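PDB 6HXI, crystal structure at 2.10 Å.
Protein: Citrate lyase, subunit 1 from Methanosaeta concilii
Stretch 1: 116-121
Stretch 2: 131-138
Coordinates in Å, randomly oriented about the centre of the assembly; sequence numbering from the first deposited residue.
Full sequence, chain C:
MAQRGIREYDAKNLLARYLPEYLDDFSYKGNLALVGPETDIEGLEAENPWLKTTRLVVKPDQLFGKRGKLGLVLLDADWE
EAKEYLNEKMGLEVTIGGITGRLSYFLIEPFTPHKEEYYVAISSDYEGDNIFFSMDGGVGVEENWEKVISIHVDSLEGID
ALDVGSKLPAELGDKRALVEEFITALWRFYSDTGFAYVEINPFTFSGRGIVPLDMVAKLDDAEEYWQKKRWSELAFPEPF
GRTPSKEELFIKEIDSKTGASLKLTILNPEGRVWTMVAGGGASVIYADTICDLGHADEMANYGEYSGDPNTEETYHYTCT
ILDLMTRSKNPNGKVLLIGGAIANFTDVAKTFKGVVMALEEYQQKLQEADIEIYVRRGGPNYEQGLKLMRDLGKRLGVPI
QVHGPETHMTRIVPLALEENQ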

# COMPACT_ATOMS: atom_id res chain seq x y z
N GLU C 116 43.41 -64.39 -41.42
CA GLU C 116 42.20 -63.85 -42.03
C GLU C 116 42.22 -62.34 -42.15
O GLU C 116 42.75 -61.65 -41.27
N GLU C 117 41.64 -61.83 -43.23
CA GLU C 117 41.49 -60.40 -43.46
C GLU C 117 40.09 -60.17 -44.02
O GLU C 117 39.84 -60.43 -45.20
N TYR C 118 39.15 -59.76 -43.15
CA TYR C 118 37.77 -59.49 -43.55
C TYR C 118 37.50 -57.99 -43.55
O TYR C 118 38.09 -57.25 -42.76
N TYR C 119 36.60 -57.54 -44.44
CA TYR C 119 36.23 -56.13 -44.58
C TYR C 119 34.81 -55.90 -44.12
O TYR C 119 33.93 -56.70 -44.43
N VAL C 120 34.57 -54.78 -43.42
CA VAL C 120 33.24 -54.34 -42.97
C VAL C 120 33.13 -52.81 -43.08
O VAL C 120 34.02 -52.09 -42.65
N ALA C 121 32.02 -52.33 -43.66
CA ALA C 121 31.76 -50.89 -43.77
C ALA C 121 30.28 -50.55 -43.59
O ALA C 121 29.41 -51.22 -44.14
N ILE C 131 25.29 -52.17 -44.58
CA ILE C 131 26.46 -52.87 -44.05
C ILE C 131 27.10 -53.63 -45.23
O ILE C 131 26.39 -54.34 -45.94
N PHE C 132 28.40 -53.46 -45.43
CA PHE C 132 29.15 -54.12 -46.51
C PHE C 132 30.14 -55.08 -45.89
O PHE C 132 30.80 -54.74 -44.90
N PHE C 133 30.20 -56.32 -46.42
CA PHE C 133 31.10 -57.34 -45.91
C PHE C 133 31.74 -58.13 -47.05
O PHE C 133 31.07 -58.47 -48.03
N SER C 134 33.03 -58.45 -46.88
CA SER C 134 33.79 -59.29 -47.81
C SER C 134 34.85 -60.09 -47.07
O SER C 134 35.21 -59.74 -45.94
N MET C 135 35.32 -61.20 -47.66
CA MET C 135 36.35 -62.01 -47.01
C MET C 135 37.74 -61.73 -47.59
O MET C 135 38.72 -62.40 -47.25
N ASP C 136 37.81 -60.66 -48.42
CA ASP C 136 39.02 -60.16 -49.07
C ASP C 136 39.26 -58.71 -48.63
O ASP C 136 38.87 -57.77 -49.33
N GLY C 137 39.88 -58.56 -47.46
CA GLY C 137 40.22 -57.27 -46.87
C GLY C 137 41.58 -56.79 -47.34
O GLY C 137 42.49 -57.60 -47.52
N GLY C 138 41.69 -55.48 -47.58
CA GLY C 138 42.92 -54.86 -48.06
C GLY C 138 42.99 -54.73 -49.57
O GLY C 138 43.62 -53.79 -50.07

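Strands 118-121 and 131-134 run antiparallel, their axes 4.7 Å apart, so the backbone carries the polar pairing and the side chains alternate between the two faces of the sheet. Tyr119 and Ser134 exchange two hydrogen bonds, Tyr119 N to Ser134 O (3.0 Å) and Ser134 N to Tyr119 O (3.1 Å); Ala121 and Phe132 do the same, with Ala121 N to Phe132 O at 3.0 Å and Phe132 N to Ala121 O at 2.8 Å. Between them lies the non-hydrogen-bonded pair Val120 and Phe133.

Tyr119, Ala121, Phe132 and Ser134 share one face. Tyr119 adopts chi1 t with chi2 near -92°, which lays its ring lengthwise along its own strand toward Ala121, with CE1 on the flank facing the second strand, 3.9 Å from Phe132 CB. Phe132 is m, with chi2 near -82°, and its ring passes Ala121, Phe132 CD2 to Ala121 CB being 4.2 Å. The single methyl of Ala121 thus gives the ring an apolar neighbour while taking up little room. Ser134, also small, sits beside Tyr119 with the two CB atoms 4.4 Å apart; its chi1 is t, and its OG is hydrogen-bonded elsewhere in the structure, so this hydroxyl is satisfied despite its burial.

Val120 and Phe133 occupy the other face. Phe133 is t, and the end of its side chain comes nearer the first strand than its CB direction suggests: CE1 reaches 3.8 Å from Tyr118 CB. Tyr118, in the m rotamer with chi2 near -34°, receives the edge of the Phe133 ring toward its own ring face in an offset edge-to-face pair, centroids 5.8 Å apart and planes at 63°. Val120, with chi1 p, places CG2 4.1 Å from Ile131 CG2. Ile131 is m,t; its CG2 makes this contact, while the end of the side chain leads away.

Beyond the second strand, Met135 lies beside Tyr118, CB 3.8 Å from Tyr118 CD1. Its m,t,m conformation leads the chain end away from the first stretch, yet leaves SD 5.4 Å from the Tyr118 ring centroid, an oblique sulfur-aromatic contact. Gly137 N donates to Glu117 O at 2.9 Å. The absent side chain matters here, since a CB on Gly137 would point toward the first stretch and lie only 3.1 Å from Glu117 O. Glu117 itself is m,t; its OE2 is hydrogen-bonded to a residue just outside the stretches, whereas its OE1 lies 3.0 Å from Gly137 O, a close approach of two acceptors rather than a hydrogen bond.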

# COMPACT_ATOMS: atom_id res chain seq x y z
CB GLU C 116 40.93 -64.28 -41.26
CG GLU C 116 40.59 -65.76 -41.38
CD GLU C 116 41.16 -66.69 -40.32
OE1 GLU C 116 41.21 -67.91 -40.58
OE2 GLU C 116 41.54 -66.20 -39.23
CB GLU C 117 42.59 -59.86 -44.40
CG GLU C 117 43.88 -59.48 -43.70
CD GLU C 117 44.88 -58.62 -44.45
OE1 GLU C 117 44.71 -58.39 -45.67
OE2 GLU C 117 45.85 -58.16 -43.80
CB TYR C 118 36.73 -60.24 -42.68
CG TYR C 118 36.91 -61.75 -42.57
CD1 TYR C 118 37.41 -62.50 -43.63
CD2 TYR C 118 36.52 -62.42 -41.42
CE1 TYR C 118 37.57 -63.88 -43.52
CE2 TYR C 118 36.67 -63.81 -41.30
CZ TYR C 118 37.20 -64.53 -42.35
OH TYR C 118 37.35 -65.90 -42.24
CB TYR C 119 36.40 -55.71 -46.06
CG TYR C 119 35.71 -54.43 -46.48
CD1 TYR C 119 34.42 -54.45 -47.01
CD2 TYR C 119 36.37 -53.21 -46.42
CE1 TYR C 119 33.79 -53.28 -47.43
CE2 TYR C 119 35.76 -52.03 -46.85
CZ TYR C 119 34.47 -52.07 -47.36
OH TYR C 119 33.87 -50.92 -47.79
CB VAL C 120 32.80 -54.89 -41.58
CG1 VAL C 120 33.68 -54.37 -40.44
CG2 VAL C 120 31.33 -54.59 -41.30
CB ALA C 121 32.28 -50.35 -45.09
CB ILE C 131 26.10 -53.82 -42.86
CG1 ILE C 131 25.36 -53.03 -41.74
CG2 ILE C 131 27.36 -54.55 -42.33
CD1 ILE C 131 24.69 -53.87 -40.68
CB PHE C 132 29.86 -53.07 -47.40
CG PHE C 132 28.92 -52.04 -47.98
CD1 PHE C 132 28.18 -52.31 -49.12
CD2 PHE C 132 28.74 -50.81 -47.36
CE1 PHE C 132 27.28 -51.37 -49.64
CE2 PHE C 132 27.84 -49.87 -47.87
CZ PHE C 132 27.13 -50.15 -49.02
CB PHE C 133 30.38 -58.29 -44.91
CG PHE C 133 31.25 -59.42 -44.39
CD1 PHE C 133 32.11 -59.22 -43.32
CD2 PHE C 133 31.20 -60.68 -44.97
CE1 PHE C 133 32.93 -60.25 -42.86
CE2 PHE C 133 32.04 -61.72 -44.52
CZ PHE C 133 32.88 -61.50 -43.45
CB SER C 134 34.41 -58.45 -48.93
OG SER C 134 34.89 -59.29 -49.97
CB MET C 135 35.99 -63.50 -46.99
CG MET C 135 34.78 -63.79 -46.12
SD MET C 135 34.05 -65.42 -46.38
CE MET C 135 33.93 -65.46 -48.15
CB ASP C 136 38.92 -60.30 -50.60
CG ASP C 136 38.57 -61.70 -51.08
OD1 ASP C 136 39.40 -62.62 -50.88
OD2 ASP C 136 37.47 -61.87 -51.65